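Local coordinates for protein BT_4661 (Bacteroides thetaiotaomicron, PDB 4AK2) that probably binds heparin and heparan sulphate at the cell surface, as a SusE-like protein of the heparin utilisation locus, this chain being its C-terminal ligand-binding domain, at residues 41-46 with 50-55; 61-66 with 271-276. One frame throughout, in Å; residues are numbered along the deposited sequence.

Contact 1 of 2, residues 41-46 with 50-55; sequences PVPTAT and DGLSSL
Leu-52 reaches across to Pro-43, Ala-45 and Thr-46, and its two methyl branches carry most of the contact. Leu-52 CD2 lies 3.6 Å from Thr-46 CG2. On its other contact, Leu-52 CD2 is 3.9 Å from Pro-43 CB. Leu-52 runs alongside Pro-43 and Thr-46, pointing the opposite way to each, rather than meeting them end on. Its CG stands anti to the carbonyl carbon (chi1 -63°), which sends the branches toward 41-46. Thr-46 CG2 sits between its own backbone N and carbonyl carbon, and it also passes 4.1 Å from Gly-51 CA. An alanine in place of Leu-52 would probably open a gap between the Pro-43 ring and Thr-46 CG2, since neither leucine methyl would remain to fill it.

The leucine methyls also touch backbone oxygens by van der Waals contact. Leu-52 CD1 is 3.4 Å from Pro-43 O. Leu-52 CD2 is 3.7 Å from Ala-45 O.

The hydrogen bonds lie within the turn or lead outside the pair. Gly-51 O accepts from Ser-54 N and, at 2.7 Å, from Ser-54 OG, which comes in the carbonyl plane on a lone pair. Two donors thus grip one oxygen and brace the turn that presents Leu-52. Thr-46 OG1, anti to its backbone N (chi1 -175°), bonds to Tyr-9 O and Ala-48 N.

Thr-44 and Ala-45 both face Arg-11 in a classic beta bulge, where strand 45-46 pairs antiparallel with strand 10-11. Beyond the turn, Leu-55 packs on Ala-96 and Ala-98 of strand 89-98, just before strand 56-63 begins.

Contact 2 of 2, residues 61-66 with 271-276; sequences LKHNPN and PIFIWF
His-63 and Phe-273 meet as an offset edge-to-face aromatic pair. The edge of the phenylalanine turns toward the imidazole face. The ring planes stand at 86° and their centroids are 6.0 Å apart. The nearest atoms are Phe-273 CZ and His-63 CB, 4.0 Å apart, with CB near the plane of the phenyl ring.

With CG anti to the backbone N (chi1 -164°), the imidazole of His-63 extends from its strand into this pairing. Asn-64 CB lies 3.6 Å above the centre of one imidazole face. Tyr-167 OH hydrogen-bonds to ND1, and the Phe-165 ring packs edge-to-face with the imidazole. Phe-273 also touches Met-91 of strand 89-98 and Ile-248 of strand 241-254, so the pair lies buried between sheets.

Just beyond the histidine the chain turns through a cis peptide bond before Asn-64. Asn-64 OD1 accepts from Asn-66 N at 3.0 Å, an Asx turn. Asn-64 belongs to the glycan pocket and touches a sulfated glucosamine.

The pair meets through carbon atoms, with no polar bond between the two residues. The bond to Tyr-167 satisfies ND1 and helps fix the imidazole rotation. The packed ring thus lies directly against the residue that touches the sugar, consistent with a part in positioning it.

From the N terminus, the chain first pairs strand 10-11 with strand 45-46. Contact 1 then closes a short loop, with three residues between 41-46 and 50-55. The chain runs on directly into strand 56-63, an outermost strand of the four-stranded mixed sheet, whose end enters contact 2. That contact closes a far longer loop, with 204 residues between 61-66 and 271-276. The two loops follow in series and neither nest nor cross. Contact 1 is local and holds strand 45-46 against the loop that leads into strand 56-63. Contact 2 joins the sheet to strand 268-276 of the larger mixed sheet. Their centres lie about 24 Å apart.

Contact 1 of 2, residues 41-46 with 50-55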
ATOM      1  N   PRO A  41       6.654 -15.914   2.104  1.00 13.52           N
ATOM      2  CA  PRO A  41       7.757 -15.319   2.881  1.00 14.76           C
ATOM      3  C   PRO A  41       7.797 -15.824   4.308  1.00 13.44           C
ATOM      4  O   PRO A  41       6.763 -16.071   4.951  1.00 14.35           O
ATOM      5  CB  PRO A  41       7.459 -13.829   2.882  1.00 17.78           C
ATOM      6  CG  PRO A  41       6.242 -13.631   2.116  1.00 17.78           C
ATOM      7  CD  PRO A  41       5.676 -14.938   1.618  1.00 15.00           C
ATOM      8  N   VAL A  42       9.031 -15.917   4.804  1.00 14.55           N
ATOM      9  CA  VAL A  42       9.258 -16.241   6.202  0.50 13.87           C
ATOM     10  C   VAL A  42      10.018 -15.095   6.866  1.00 14.11           C
ATOM     11  O   VAL A  42      10.788 -14.330   6.220  1.00 15.67           O
ATOM     12  CB  VAL A  42      10.045 -17.550   6.416  0.50 13.97           C
ATOM     13  CG1 VAL A  42       9.220 -18.773   6.016  0.50 15.97           C
ATOM     14  CG2 VAL A  42      11.400 -17.487   5.704  0.50 14.76           C
ATOM     15  N   PRO A  43       9.798 -14.915   8.180  1.00 12.98           N
ATOM     16  CA  PRO A  43      10.481 -13.801   8.829  1.00 13.15           C
ATOM     17  C   PRO A  43      11.992 -14.005   8.923  1.00 11.64           C
ATOM     18  O   PRO A  43      12.506 -15.134   9.011  1.00 14.41           O
ATOM     19  CB  PRO A  43       9.816 -13.754  10.206  1.00 14.12           C
ATOM     20  CG  PRO A  43       9.391 -15.172  10.448  1.00 15.42           C
ATOM     21  CD  PRO A  43       8.944 -15.689   9.109  1.00 15.45           C
ATOM     22  N   THR A  44      12.689 -12.890   8.959  1.00 11.47           N
ATOM     23  CA  THR A  44      14.171 -12.933   8.945  0.50 11.47           C
ATOM     24  C   THR A  44      14.831 -12.156  10.063  1.00 11.12           C
ATOM     25  O   THR A  44      16.043 -12.238  10.208  1.00 13.15           O
ATOM     26  CB  THR A  44      14.732 -12.418   7.610  0.50 10.98           C
ATOM     27  OG1 THR A  44      14.418 -11.020   7.471  0.50 10.59           O
ATOM     28  CG2 THR A  44      14.199 -13.256   6.448  0.50 13.46           C
ATOM     29  N   ALA A  45      14.059 -11.436  10.880  1.00 11.29           N
ATOM     30  CA  ALA A  45      14.650 -10.597  11.941  1.00 11.37           C
ATOM     31  C   ALA A  45      13.657 -10.384  13.060  1.00 11.54           C
ATOM     32  O   ALA A  45      12.448 -10.289  12.803  1.00 13.13           O
ATOM     33  CB  ALA A  45      15.112  -9.229  11.403  1.00 12.57           C
ATOM     34  N   THR A  46      14.175 -10.175  14.265  1.00 13.19           N
ATOM     35  CA  THR A  46      13.359  -9.754  15.402  1.00 13.49           C
ATOM     36  C   THR A  46      14.237  -9.306  16.529  1.00 13.07           C
ATOM     37  O   THR A  46      15.387  -9.742  16.586  1.00 14.74           O
ATOM     38  CB  THR A  46      12.383 -10.892  15.885  1.00 13.03           C
ATOM     39  OG1 THR A  46      11.545 -10.371  16.912  1.00 13.70           O
ATOM     40  CG2 THR A  46      13.156 -12.088  16.451  1.00 14.57           C
ATOM     41  N   ASP A  50      13.977 -14.557  22.664  1.00 18.20           N
ATOM     42  CA  ASP A  50      13.849 -15.995  22.428  1.00 18.02           C
ATOM     43  C   ASP A  50      13.794 -16.331  20.929  1.00 14.89           C
ATOM     44  O   ASP A  50      13.809 -17.487  20.544  1.00 17.90           O
ATOM     45  CB  ASP A  50      12.706 -16.594  23.251  1.00 21.19           C
ATOM     46  CG  ASP A  50      12.970 -16.524  24.731  1.00 26.51           C
ATOM     47  OD1 ASP A  50      14.158 -16.462  25.153  1.00 31.89           O
ATOM     48  OD2 ASP A  50      11.986 -16.530  25.499  1.00 29.87           O
ATOM     49  N   GLY A  51      13.697 -15.299  20.088  1.00 15.10           N
ATOM     50  CA  GLY A  51      13.830 -15.465  18.648  1.00 14.40           C
ATOM     51  C   GLY A  51      12.611 -15.883  17.865  1.00 14.65           C
ATOM     52  O   GLY A  51      11.512 -16.088  18.417  1.00 17.36           O
ATOM     53  N   LEU A  52      12.783 -16.004  16.550  1.00 13.74           N
ATOM     54  CA  LEU A  52      11.639 -16.226  15.649  1.00 14.50           C
ATOM     55  C   LEU A  52      10.881 -17.515  15.881  1.00 16.42           C
ATOM     56  O   LEU A  52       9.687 -17.567  15.572  1.00 20.81           O
ATOM     57  CB  LEU A  52      12.100 -16.226  14.200  1.00 14.12           C
ATOM     58  CG  LEU A  52      12.692 -14.923  13.707  1.00 13.40           C
ATOM     59  CD1 LEU A  52      13.278 -15.139  12.319  1.00 15.59           C
ATOM     60  CD2 LEU A  52      11.622 -13.820  13.664  1.00 13.92           C
ATOM     61  N   SER A  53      11.548 -18.558  16.398  1.00 17.20           N
ATOM     62  CA  SER A  53      10.873 -19.851  16.591  0.50 18.02           C
ATOM     63  C   SER A  53      10.255 -19.976  17.985  1.00 21.66           C
ATOM     64  O   SER A  53       9.812 -21.049  18.353  1.00 27.32           O
ATOM     65  CB  SER A  53      11.802 -21.034  16.284  0.50 19.54           C
ATOM     66  OG  SER A  53      12.902 -21.051  17.181  0.50 19.49           O
ATOM     67  N   SER A  54      10.216 -18.865  18.737  1.00 20.55           N
ATOM     68  CA  SER A  54       9.543 -18.810  20.046  1.00 22.81           C
ATOM     69  C   SER A  54       8.253 -18.024  19.987  1.00 22.35           C
ATOM     70  O   SER A  54       7.560 -17.921  20.997  1.00 31.66           O
ATOM     71  CB  SER A  54      10.427 -18.148  21.103  1.00 24.15           C
ATOM     72  OG  SER A  54      10.509 -16.728  20.877  1.00 24.73           O
ATOM     73  N   LEU A  55       7.949 -17.446  18.836  1.00 18.79           N
ATOM     74  CA  LEU A  55       6.780 -16.586  18.711  1.00 18.22           C
ATOM     75  C   LEU A  55       5.581 -17.320  18.136  1.00 18.92           C
ATOM     76  O   LEU A  55       5.762 -18.203  17.310  1.00 20.25           O
ATOM     77  CB  LEU A  55       7.141 -15.409  17.781  1.00 17.72           C
ATOM     78  CG  LEU A  55       8.245 -14.518  18.334  1.00 18.22           C
ATOM     79  CD1 LEU A  55       8.670 -13.508  17.287  1.00 18.08           C
ATOM     80  CD2 LEU A  55       7.797 -13.818  19.595  1.00 22.21           C
TER

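Contact 2 of 2, residues 61-66 with 271-276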
ATOM      1  N   LEU A  61      -6.031 -11.347   6.752  1.00 15.42           N
ATOM      2  CA  LEU A  61      -6.106 -10.718   5.444  1.00 14.73           C
ATOM      3  C   LEU A  61      -6.827  -9.371   5.512  1.00 14.75           C
ATOM      4  O   LEU A  61      -7.940  -9.270   6.057  1.00 18.06           O
ATOM      5  CB  LEU A  61      -6.796 -11.661   4.447  1.00 15.90           C
ATOM      6  CG  LEU A  61      -6.910 -11.332   2.959  1.00 16.21           C
ATOM      7  CD1 LEU A  61      -8.004 -10.287   2.704  1.00 17.79           C
ATOM      8  CD2 LEU A  61      -5.577 -10.867   2.383  1.00 18.93           C
ATOM      9  N   LYS A  62      -6.191  -8.300   5.027  1.00 14.18           N
ATOM     10  CA  LYS A  62      -6.865  -7.001   4.938  1.00 13.95           C
ATOM     11  C   LYS A  62      -7.356  -6.673   3.547  1.00 15.40           C
ATOM     12  O   LYS A  62      -8.510  -6.283   3.369  1.00 16.27           O
ATOM     13  CB  LYS A  62      -5.961  -5.858   5.448  1.00 16.35           C
ATOM     14  CG  LYS A  62      -5.497  -6.115   6.862  1.00 19.16           C
ATOM     15  CD  LYS A  62      -6.628  -6.201   7.864  1.00 27.43           C
ATOM     16  CE  LYS A  62      -7.251  -4.843   8.088  1.00 27.67           C
ATOM     17  NZ  LYS A  62      -8.014  -4.858   9.368  1.00 36.46           N
ATOM     18  N   HIS A  63      -6.508  -6.842   2.544  1.00 14.32           N
ATOM     19  CA  HIS A  63      -6.862  -6.498   1.171  1.00 14.87           C
ATOM     20  C   HIS A  63      -6.433  -7.584   0.210  1.00 15.05           C
ATOM     21  O   HIS A  63      -5.327  -8.100   0.326  1.00 14.28           O
ATOM     22  CB  HIS A  63      -6.238  -5.145   0.772  1.00 13.58           C
ATOM     23  CG  HIS A  63      -6.880  -4.587  -0.473  1.00 13.25           C
ATOM     24  ND1 HIS A  63      -8.140  -4.059  -0.444  1.00 13.96           N
ATOM     25  CD2 HIS A  63      -6.487  -4.588  -1.795  1.00 14.36           C
ATOM     26  CE1 HIS A  63      -8.519  -3.728  -1.696  1.00 16.07           C
ATOM     27  NE2 HIS A  63      -7.501  -4.031  -2.528  1.00 15.19           N
ATOM     28  N   ASN A  64      -7.281  -8.025  -0.744  1.00 16.89           N
ATOM     29  CA  ASN A  64      -8.620  -7.510  -1.062  1.00 18.04           C
ATOM     30  C   ASN A  64      -9.651  -8.478  -0.460  1.00 17.31           C
ATOM     31  O   ASN A  64      -9.644  -9.689  -0.764  1.00 17.44           O
ATOM     32  CB  ASN A  64      -8.750  -7.493  -2.598  1.00 20.18           C
ATOM     33  CG  ASN A  64     -10.051  -6.891  -3.100  1.00 20.06           C
ATOM     34  OD1 ASN A  64     -11.097  -6.915  -2.447  1.00 23.54           O
ATOM     35  ND2 ASN A  64      -9.978  -6.322  -4.302  1.00 23.63           N
ATOM     36  N   PRO A  65     -10.525  -7.966   0.416  1.00 21.12           N
ATOM     37  CA  PRO A  65     -11.423  -8.877   1.099  1.00 22.93           C
ATOM     38  C   PRO A  65     -12.363  -9.641   0.129  1.00 22.01           C
ATOM     39  O   PRO A  65     -12.852 -10.716   0.486  1.00 25.92           O
ATOM     40  CB  PRO A  65     -12.190  -7.950   2.065  1.00 25.19           C
ATOM     41  CG  PRO A  65     -12.129  -6.605   1.402  1.00 26.15           C
ATOM     42  CD  PRO A  65     -10.787  -6.553   0.743  1.00 21.98           C
ATOM     43  N   ASN A  66     -12.573  -9.110  -1.084  1.00 21.03           N
ATOM     44  CA  ASN A  66     -13.553  -9.703  -2.040  1.00 19.96           C
ATOM     45  C   ASN A  66     -13.025 -10.993  -2.665  1.00 22.96           C
ATOM     46  O   ASN A  66     -13.779 -11.835  -3.108  1.00 25.64           O
ATOM     47  CB  ASN A  66     -13.867  -8.710  -3.184  1.00 24.57           C
ATOM     48  CG  ASN A  66     -14.555  -7.454  -2.704  1.00 21.08           C
ATOM     49  OD1 ASN A  66     -14.024  -6.313  -2.880  1.00 30.17           O
ATOM     50  ND2 ASN A  66     -15.601  -7.639  -1.952  1.00 23.92           N
ATOM     51  N   PRO A 271      -1.281  -0.870  -8.542  1.00 11.94           N
ATOM     52  CA  PRO A 271       0.137  -1.253  -8.417  1.00 12.74           C
ATOM     53  C   PRO A 271       0.850  -0.717  -7.175  1.00 11.16           C
ATOM     54  O   PRO A 271       2.049  -1.023  -6.985  1.00 13.29           O
ATOM     55  CB  PRO A 271       0.721  -0.611  -9.697  1.00 14.28           C
ATOM     56  CG  PRO A 271      -0.043   0.700  -9.813  1.00 14.43           C
ATOM     57  CD  PRO A 271      -1.492   0.259  -9.481  1.00 12.62           C
ATOM     58  N   ILE A 272       0.184   0.100  -6.381  1.00 11.26           N
ATOM     59  CA  ILE A 272       0.899   0.788  -5.284  1.00 10.75           C
ATOM     60  C   ILE A 272       0.013   0.932  -4.048  1.00 10.48           C
ATOM     61  O   ILE A 272      -1.157   1.306  -4.144  1.00 11.64           O
ATOM     62  CB  ILE A 272       1.461   2.155  -5.763  1.00 11.68           C
ATOM     63  CG1 ILE A 272       2.380   2.806  -4.703  1.00 12.38           C
ATOM     64  CG2 ILE A 272       0.365   3.134  -6.154  1.00 12.82           C
ATOM     65  CD1 ILE A 272       3.158   4.022  -5.216  1.00 12.89           C
ATOM     66  N   PHE A 273       0.610   0.671  -2.903  1.00 10.87           N
ATOM     67  CA  PHE A 273      -0.009   0.955  -1.628  1.00 10.87           C
ATOM     68  C   PHE A 273       0.627   2.170  -0.987  1.00 10.79           C
ATOM     69  O   PHE A 273       1.876   2.304  -1.060  1.00 12.58           O
ATOM     70  CB  PHE A 273       0.143  -0.246  -0.666  1.00 12.04           C
ATOM     71  CG  PHE A 273      -1.143  -0.951  -0.319  1.00 11.82           C
ATOM     72  CD1 PHE A 273      -2.056  -0.356   0.546  1.00 11.72           C
ATOM     73  CD2 PHE A 273      -1.346  -2.227  -0.789  1.00 12.93           C
ATOM     74  CE1 PHE A 273      -3.243  -1.005   0.878  1.00 12.30           C
ATOM     75  CE2 PHE A 273      -2.516  -2.917  -0.450  1.00 14.49           C
ATOM     76  CZ  PHE A 273      -3.445  -2.300   0.399  1.00 13.61           C
ATOM     77  N   ILE A 274      -0.136   3.086  -0.433  1.00 10.96           N
ATOM     78  CA  ILE A 274       0.412   4.225   0.285  1.00  9.77           C
ATOM     79  C   ILE A 274       0.254   3.955   1.784  1.00 10.19           C
ATOM     80  O   ILE A 274      -0.849   3.680   2.270  1.00 12.27           O
ATOM     81  CB  ILE A 274      -0.365   5.534  -0.031  1.00 10.67           C
ATOM     82  CG1 ILE A 274      -0.532   5.771  -1.533  1.00 13.72           C
ATOM     83  CG2 ILE A 274       0.288   6.716   0.695  1.00 11.52           C
ATOM     84  CD1 ILE A 274       0.690   5.645  -2.373  1.00 16.85           C
ATOM     85  N   TRP A 275       1.349   3.978   2.541  1.00  9.71           N
ATOM     86  CA  TRP A 275       1.324   3.725   3.960  1.00  9.78           C
ATOM     87  C   TRP A 275       1.652   4.988   4.691  1.00  9.32           C
ATOM     88  O   TRP A 275       2.830   5.469   4.602  1.00 10.88           O
ATOM     89  CB  TRP A 275       2.250   2.570   4.327  1.00 10.23           C
ATOM     90  CG  TRP A 275       2.341   2.223   5.785  1.00 10.57           C
ATOM     91  CD1 TRP A 275       1.647   2.756   6.858  1.00 11.12           C
ATOM     92  CD2 TRP A 275       3.241   1.234   6.351  1.00 10.70           C
ATOM     93  NE1 TRP A 275       2.050   2.147   8.047  1.00 11.71           N
ATOM     94  CE2 TRP A 275       3.012   1.232   7.792  1.00 10.58           C
ATOM     95  CE3 TRP A 275       4.209   0.384   5.816  1.00 11.07           C
ATOM     96  CZ2 TRP A 275       3.742   0.410   8.647  1.00 11.86           C
ATOM     97  CZ3 TRP A 275       4.925  -0.445   6.666  1.00 12.73           C
ATOM     98  CH2 TRP A 275       4.690  -0.438   8.062  1.00 12.45           C
ATOM     99  N   PHE A 276       0.712   5.616   5.366  1.00  9.75           N
ATOM    100  CA  PHE A 276       0.874   6.850   6.126  1.00  9.82           C
ATOM    101  C   PHE A 276       1.289   6.534   7.540  1.00 10.24           C
ATOM    102  O   PHE A 276       0.665   5.753   8.244  1.00 10.64           O
ATOM    103  CB  PHE A 276      -0.474   7.604   6.227  1.00 11.38           C
ATOM    104  CG  PHE A 276      -1.137   7.856   4.903  1.00 10.53           C
ATOM    105  CD1 PHE A 276      -0.905   9.021   4.155  1.00 11.76           C
ATOM    106  CD2 PHE A 276      -2.079   6.940   4.406  1.00 12.01           C
ATOM    107  CE1 PHE A 276      -1.536   9.252   2.953  1.00 11.48           C
ATOM    108  CE2 PHE A 276      -2.704   7.169   3.195  1.00 12.58           C
ATOM    109  CZ  PHE A 276      -2.445   8.317   2.460  1.00 11.99           C
TER